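Local coordinates for Adenylate/guanylate cyclase/hydrolase, alpha/beta fold family (Ruegeria pomeroyi, PDB 3MR7), which probably belongs to the adenylate cyclases that turn ATP into cyclic AMP, this piece being the cyclase catalytic domain of a longer protein that also carries a hydrolase-type family region, at residues A[65-70]-A[140-145]; A[131-136]-A[165-170]. One frame throughout, in Å; residues are numbered along the deposited sequence.

How the contacts relate
From the N terminus the four segments come in the order 65-70, 131-136, 140-145, 165-170, so the two contacts cross along the chain. Contact 1 closes a loop of 69 residues, bringing the C-terminal end of helix 136-142 back to the start of helix 67-84. Contact 2 closes a loop of 28 residues by pairing strand 132-135 with strand 161-170. Helix 136-142 directly follows strand 132-135, and this continuous piece joins the contacts: its strand end belongs to contact 2 and its helix end to contact 1. Their centres lie about 13 Å apart. Contact 1 joins two helix ends, and contact 2 joins two neighbouring strands of the mixed sheet.

Contact 1 of 2, residues A[65-70]-A[140-145]; sequences DTAQAA and QITQDR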
loop_
_atom_site.group_PDB
_atom_site.type_symbol
_atom_site.label_atom_id
_atom_site.label_comp_id
_atom_site.label_asym_id
_atom_site.label_seq_id
_atom_site.Cartn_x
_atom_site.Cartn_y
_atom_site.Cartn_z
ATOM N N ASP A 65 -4.961 23.117 -10.602
ATOM C CA ASP A 65 -4.188 24.213 -11.143
ATOM C C ASP A 65 -3.264 24.803 -10.117
ATOM O O ASP A 65 -2.204 25.314 -10.470
ATOM C CB ASP A 65 -5.108 25.282 -11.691
ATOM C CG ASP A 65 -5.661 24.908 -13.035
ATOM O OD1 ASP A 65 -4.945 24.205 -13.802
ATOM O OD2 ASP A 65 -6.816 25.306 -13.312
ATOM N N THR A 66 -3.664 24.747 -8.852
ATOM C CA THR A 66 -2.771 25.179 -7.791
ATOM C C THR A 66 -2.410 24.026 -6.892
ATOM O O THR A 66 -3.183 23.096 -6.759
ATOM C CB THR A 66 -3.353 26.343 -6.957
ATOM O OG1 THR A 66 -4.706 26.054 -6.545
ATOM C CG2 THR A 66 -3.329 27.593 -7.789
ATOM N N ALA A 67 -1.232 24.084 -6.282
ATOM C CA ALA A 67 -0.869 23.144 -5.231
ATOM C C ALA A 67 -1.807 23.314 -4.027
ATOM O O ALA A 67 -2.284 22.348 -3.451
ATOM C CB ALA A 67 0.571 23.341 -4.828
ATOM N N GLN A 68 -2.121 24.547 -3.672
ATOM C CA GLN A 68 -3.047 24.762 -2.586
ATOM C C GLN A 68 -4.362 23.978 -2.769
ATOM O O GLN A 68 -4.811 23.310 -1.834
ATOM C CB GLN A 68 -3.303 26.240 -2.412
ATOM C CG GLN A 68 -3.482 26.668 -0.974
ATOM C CD GLN A 68 -3.805 28.165 -0.839
ATOM O OE1 GLN A 68 -3.724 28.933 -1.813
ATOM N NE2 GLN A 68 -4.166 28.583 0.376
ATOM N N ALA A 69 -4.970 24.028 -3.958
ATOM C CA ALA A 69 -6.303 23.429 -4.158
ATOM C C ALA A 69 -6.291 21.905 -4.054
ATOM O O ALA A 69 -7.221 21.310 -3.528
ATOM C CB ALA A 69 -6.905 23.860 -5.477
ATOM N N ALA A 70 -5.242 21.274 -4.562
ATOM C CA ALA A 70 -5.074 19.849 -4.363
ATOM C C ALA A 70 -5.090 19.554 -2.870
ATOM O O ALA A 70 -5.802 18.650 -2.410
ATOM C CB ALA A 70 -3.774 19.358 -4.990
ATOM N N GLN A 140 6.947 22.687 0.275
ATOM C CA GLN A 140 7.622 23.982 0.347
ATOM C C GLN A 140 6.664 25.068 -0.126
ATOM O O GLN A 140 6.771 26.222 0.285
ATOM C CB GLN A 140 8.911 24.007 -0.474
ATOM C CG GLN A 140 9.910 22.946 -0.105
ATOM C CD GLN A 140 11.273 23.171 -0.737
ATOM O OE1 GLN A 140 11.817 22.268 -1.376
ATOM N NE2 GLN A 140 11.840 24.382 -0.561
ATOM N N ILE A 141 5.696 24.678 -0.952
ATOM C CA ILE A 141 4.749 25.631 -1.540
ATOM C C ILE A 141 3.515 25.809 -0.684
ATOM O O ILE A 141 2.880 26.865 -0.731
ATOM C CB ILE A 141 4.249 25.162 -2.935
ATOM C CG1 ILE A 141 5.355 25.214 -3.977
ATOM C CG2 ILE A 141 3.077 25.991 -3.397
ATOM C CD1 ILE A 141 4.898 24.792 -5.301
ATOM N N THR A 142 3.160 24.777 0.092
ATOM C CA THR A 142 1.866 24.790 0.782
ATOM C C THR A 142 1.927 25.007 2.296
ATOM O O THR A 142 0.948 25.447 2.892
ATOM C CB THR A 142 1.056 23.524 0.470
ATOM O OG1 THR A 142 1.876 22.389 0.716
ATOM C CG2 THR A 142 0.659 23.500 -0.990
ATOM N N GLN A 143 3.076 24.694 2.899
ATOM C CA GLN A 143 3.309 24.803 4.349
ATOM C C GLN A 143 2.629 25.998 5.024
ATOM O O GLN A 143 2.055 25.875 6.099
ATOM C CB GLN A 143 4.811 24.910 4.612
ATOM C CG GLN A 143 5.442 26.157 3.917
ATOM C CD GLN A 143 6.973 26.199 3.975
ATOM O OE1 GLN A 143 7.595 25.758 4.956
ATOM N NE2 GLN A 143 7.584 26.731 2.916
ATOM N N ASP A 144 2.727 27.168 4.415
ATOM C CA ASP A 144 2.214 28.358 5.070
ATOM C C ASP A 144 0.783 28.698 4.709
ATOM O O ASP A 144 0.193 29.588 5.296
ATOM C CB ASP A 144 3.131 29.545 4.797
ATOM C CG ASP A 144 4.472 29.379 5.447
ATOM O OD1 ASP A 144 4.500 28.960 6.629
ATOM O OD2 ASP A 144 5.486 29.649 4.774
ATOM N N ARG A 145 0.229 27.978 3.749
ATOM C CA ARG A 145 -1.130 28.209 3.318
ATOM C C ARG A 145 -2.124 27.377 4.116
ATOM O O ARG A 145 -3.313 27.676 4.142
ATOM C CB ARG A 145 -1.262 27.904 1.830
ATOM C CG ARG A 145 -0.578 28.921 0.937
ATOM C CD ARG A 145 -1.098 30.313 1.168
ATOM N NE ARG A 145 0.020 31.243 1.155
ATOM C CZ ARG A 145 0.247 32.137 2.111
ATOM N NH1 ARG A 145 -0.582 32.234 3.143
ATOM N NH2 ARG A 145 1.296 32.942 2.029
#
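T142 turns its CG2 methyl anti to its own carbonyl carbon and OG1 between N and C (chi1 52°), and CG2 rests against A67, while I141 holds its CG2 anti to the backbone N and brings it to the same alanine. This is helix-end packing in the class III nucleotide cyclase domain: the first turn of helix 67-84 meets the last turn of helix 136-142. A67 CB is touched by both methyls, 3.8 Å from T142 CG2 and 3.9 Å from I141 CG2, and inside the fold A67 also touches I102 of strand 96-107. The hydroxyl of T142 is occupied within its own helix, where OG1 is hydrogen-bonded to V138 O.

The helix start opposite is capped by T66, whose OG1 accepts from A69 N at 3.3 Å, an N-cap bond, with A67 just inside the cap. One residue further on, Q68 reaches out with its chain extended beyond CG and crosses R145 obliquely. The amide lies over the aliphatic part of the arginine, not against its charged end; amide and guanidinium planes are 59° apart. R145 is bent at chi2 and chi3; its CB, CG and CD make the contact, and the guanidinium stands off from Q68. Across this pair, Q68 CD lies 3.7 Å from R145 CB, and Q68 NE2 is 3.6 Å from R145 CD.

Contact 2 of 2, residues A[131-136]-A[165-170]; sequences AICVSD and IRVWQW
I132 and W170 exchange both backbone bonds of an antiparallel hydrogen-bonded pair: I132 N gives to W170 O at 3.1 Å, and W170 N gives to I132 O at 3.0 Å. Two residues along, V134 N reaches W168 O at 2.8 Å and W168 N returns to V134 O at 3.0 Å. Between them C133 faces Q169, and beyond them S135 faces V167, as non-hydrogen-bonded pairs. The backbones of C133 and S135 bond to I98 and I100 of strand 96-107, that of V167 to L153 of strand 151-158. Both segments thus lie inside the sheet of the cyclase catalytic domain. Where strand 132-135 turns into helix 136-142, D136 N makes a weak bond to R166 O, while S135 OG, at the N-cap, is hydrogen-bonded to N101 OD1 and weakly to V138 N.

On the face that carries I132, V134, W168 and W170, I132 CG1 lies 3.7 Å from W170 CE3, next to L75 of helix 67-84.

The side-chain bond runs from W168 NE1 to D136 OD1 (2.7 Å). With CG anti to the backbone N (chi1 -172°), D136 sets its carboxylate beside the indole, the two planes 16° apart. NE1 meets OD1 on its anti side, and OD1 stands 24° out of the ring plane. H139 stacks on the same ring. R166 NE is held by D152 in a salt bridge and does not contact the D136 carboxylate. The W168 N-H thus has a carboxylate acceptor in the helix's first turn, where the helix N terminus would also favour a negative charge; this bond ties strand 161-170 to the start of helix 136-142, adding to the backbone bonds with strand 132-135.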
loop_
_atom_site.group_PDB
_atom_site.type_symbol
_atom_site.label_atom_id
_atom_site.label_comp_id
_atom_site.label_asym_id
_atom_site.label_seq_id
_atom_site.Cartn_x
_atom_site.Cartn_y
_atom_site.Cartn_z
ATOM N N ALA A 131 -4.649 9.465 5.913
ATOM C CA ALA A 131 -3.695 10.539 5.953
ATOM C C ALA A 131 -3.472 11.068 4.558
ATOM O O ALA A 131 -4.133 10.652 3.642
ATOM C CB ALA A 131 -2.374 10.035 6.544
ATOM N N ILE A 132 -2.530 11.987 4.416
ATOM C CA ILE A 132 -2.173 12.560 3.143
ATOM C C ILE A 132 -0.652 12.669 3.089
ATOM O O ILE A 132 -0.057 13.247 3.982
ATOM C CB ILE A 132 -2.668 13.989 3.029
ATOM C CG1 ILE A 132 -4.154 14.090 3.304
ATOM C CG2 ILE A 132 -2.357 14.522 1.662
ATOM C CD1 ILE A 132 -4.669 15.501 3.161
ATOM N N CYS A 133 -0.016 12.123 2.053
ATOM C CA CYS A 133 1.430 12.280 1.869
ATOM C C CYS A 133 1.706 13.194 0.693
ATOM O O CYS A 133 1.127 13.021 -0.369
ATOM C CB CYS A 133 2.106 10.934 1.642
ATOM S SG CYS A 133 2.409 10.028 3.143
ATOM N N VAL A 134 2.568 14.178 0.886
ATOM C CA VAL A 134 2.890 15.116 -0.193
ATOM C C VAL A 134 4.387 15.149 -0.405
ATOM O O VAL A 134 5.169 14.955 0.527
ATOM C CB VAL A 134 2.403 16.518 0.134
ATOM C CG1 VAL A 134 1.055 16.414 0.840
ATOM C CG2 VAL A 134 3.424 17.251 1.029
ATOM N N SER A 135 4.812 15.362 -1.631
ATOM C CA SER A 135 6.237 15.416 -1.854
ATOM C C SER A 135 6.732 16.706 -1.209
ATOM O O SER A 135 5.932 17.579 -0.839
ATOM C CB SER A 135 6.548 15.427 -3.338
ATOM O OG SER A 135 6.123 16.662 -3.897
ATOM N N ASP A 136 8.053 16.806 -1.095
ATOM C CA ASP A 136 8.737 17.958 -0.539
ATOM C C ASP A 136 8.476 19.204 -1.362
ATOM O O ASP A 136 8.321 20.282 -0.806
ATOM C CB ASP A 136 10.246 17.689 -0.466
ATOM C CG ASP A 136 10.984 18.774 0.267
ATOM O OD1 ASP A 136 10.559 19.099 1.379
ATOM O OD2 ASP A 136 11.979 19.308 -0.253
ATOM N N ILE A 165 12.595 10.711 -3.082
ATOM C CA ILE A 165 11.860 11.931 -2.790
ATOM C C ILE A 165 11.664 12.057 -1.293
ATOM O O ILE A 165 11.452 11.064 -0.620
ATOM C CB ILE A 165 10.472 11.920 -3.490
ATOM C CG1 ILE A 165 10.612 12.378 -4.932
ATOM C CG2 ILE A 165 9.508 12.849 -2.821
ATOM C CD1 ILE A 165 11.094 11.344 -5.846
ATOM N N ARG A 166 11.747 13.278 -0.775
ATOM C CA ARG A 166 11.486 13.537 0.629
ATOM C C ARG A 166 9.977 13.714 0.781
ATOM O O ARG A 166 9.365 14.511 0.092
ATOM C CB ARG A 166 12.278 14.757 1.131
ATOM C CG ARG A 166 11.926 15.206 2.555
ATOM C CD ARG A 166 13.096 15.930 3.301
ATOM N NE ARG A 166 13.877 15.021 4.153
ATOM C CZ ARG A 166 15.093 14.576 3.858
ATOM N NH1 ARG A 166 15.688 14.976 2.742
ATOM N NH2 ARG A 166 15.723 13.742 4.677
ATOM N N VAL A 167 9.391 12.936 1.680
ATOM C CA VAL A 167 7.955 12.840 1.815
ATOM C C VAL A 167 7.469 13.376 3.161
ATOM O O VAL A 167 7.991 13.026 4.226
ATOM C CB VAL A 167 7.530 11.360 1.616
ATOM C CG1 VAL A 167 6.083 11.133 1.973
ATOM C CG2 VAL A 167 7.822 10.931 0.171
ATOM N N TRP A 168 6.467 14.242 3.096
ATOM C CA TRP A 168 5.877 14.827 4.289
ATOM C C TRP A 168 4.487 14.263 4.436
ATOM O O TRP A 168 3.780 14.039 3.441
ATOM C CB TRP A 168 5.785 16.332 4.129
ATOM C CG TRP A 168 7.114 16.967 4.019
ATOM C CD1 TRP A 168 7.919 17.007 2.918
ATOM C CD2 TRP A 168 7.807 17.656 5.051
ATOM N NE1 TRP A 168 9.073 17.677 3.203
ATOM C CE2 TRP A 168 9.034 18.086 4.508
ATOM C CE3 TRP A 168 7.502 17.967 6.388
ATOM C CZ2 TRP A 168 9.973 18.803 5.259
ATOM C CZ3 TRP A 168 8.424 18.677 7.127
ATOM C CH2 TRP A 168 9.653 19.084 6.570
ATOM N N GLN A 169 4.086 14.050 5.677
ATOM C CA GLN A 169 2.802 13.433 5.956
ATOM C C GLN A 169 1.987 14.148 7.007
ATOM O O GLN A 169 2.495 14.644 8.006
ATOM C CB GLN A 169 2.990 11.979 6.394
ATOM C CG GLN A 169 1.687 11.224 6.592
ATOM C CD GLN A 169 1.923 9.799 6.998
ATOM O OE1 GLN A 169 2.377 9.536 8.111
ATOM N NE2 GLN A 169 1.632 8.860 6.097
ATOM N N TRP A 170 0.690 14.160 6.783
ATOM C CA TRP A 170 -0.236 14.670 7.747
ATOM C C TRP A 170 -1.201 13.564 8.099
ATOM O O TRP A 170 -1.698 12.850 7.226
ATOM C CB TRP A 170 -0.992 15.828 7.134
ATOM C CG TRP A 170 -2.166 16.239 7.927
ATOM C CD1 TRP A 170 -2.209 17.177 8.921
ATOM C CD2 TRP A 170 -3.487 15.740 7.790
ATOM N NE1 TRP A 170 -3.481 17.285 9.414
ATOM C CE2 TRP A 170 -4.287 16.414 8.734
ATOM C CE3 TRP A 170 -4.079 14.799 6.947
ATOM C CZ2 TRP A 170 -5.631 16.170 8.862
ATOM C CZ3 TRP A 170 -5.389 14.555 7.079
ATOM C CH2 TRP A 170 -6.164 15.235 8.030
#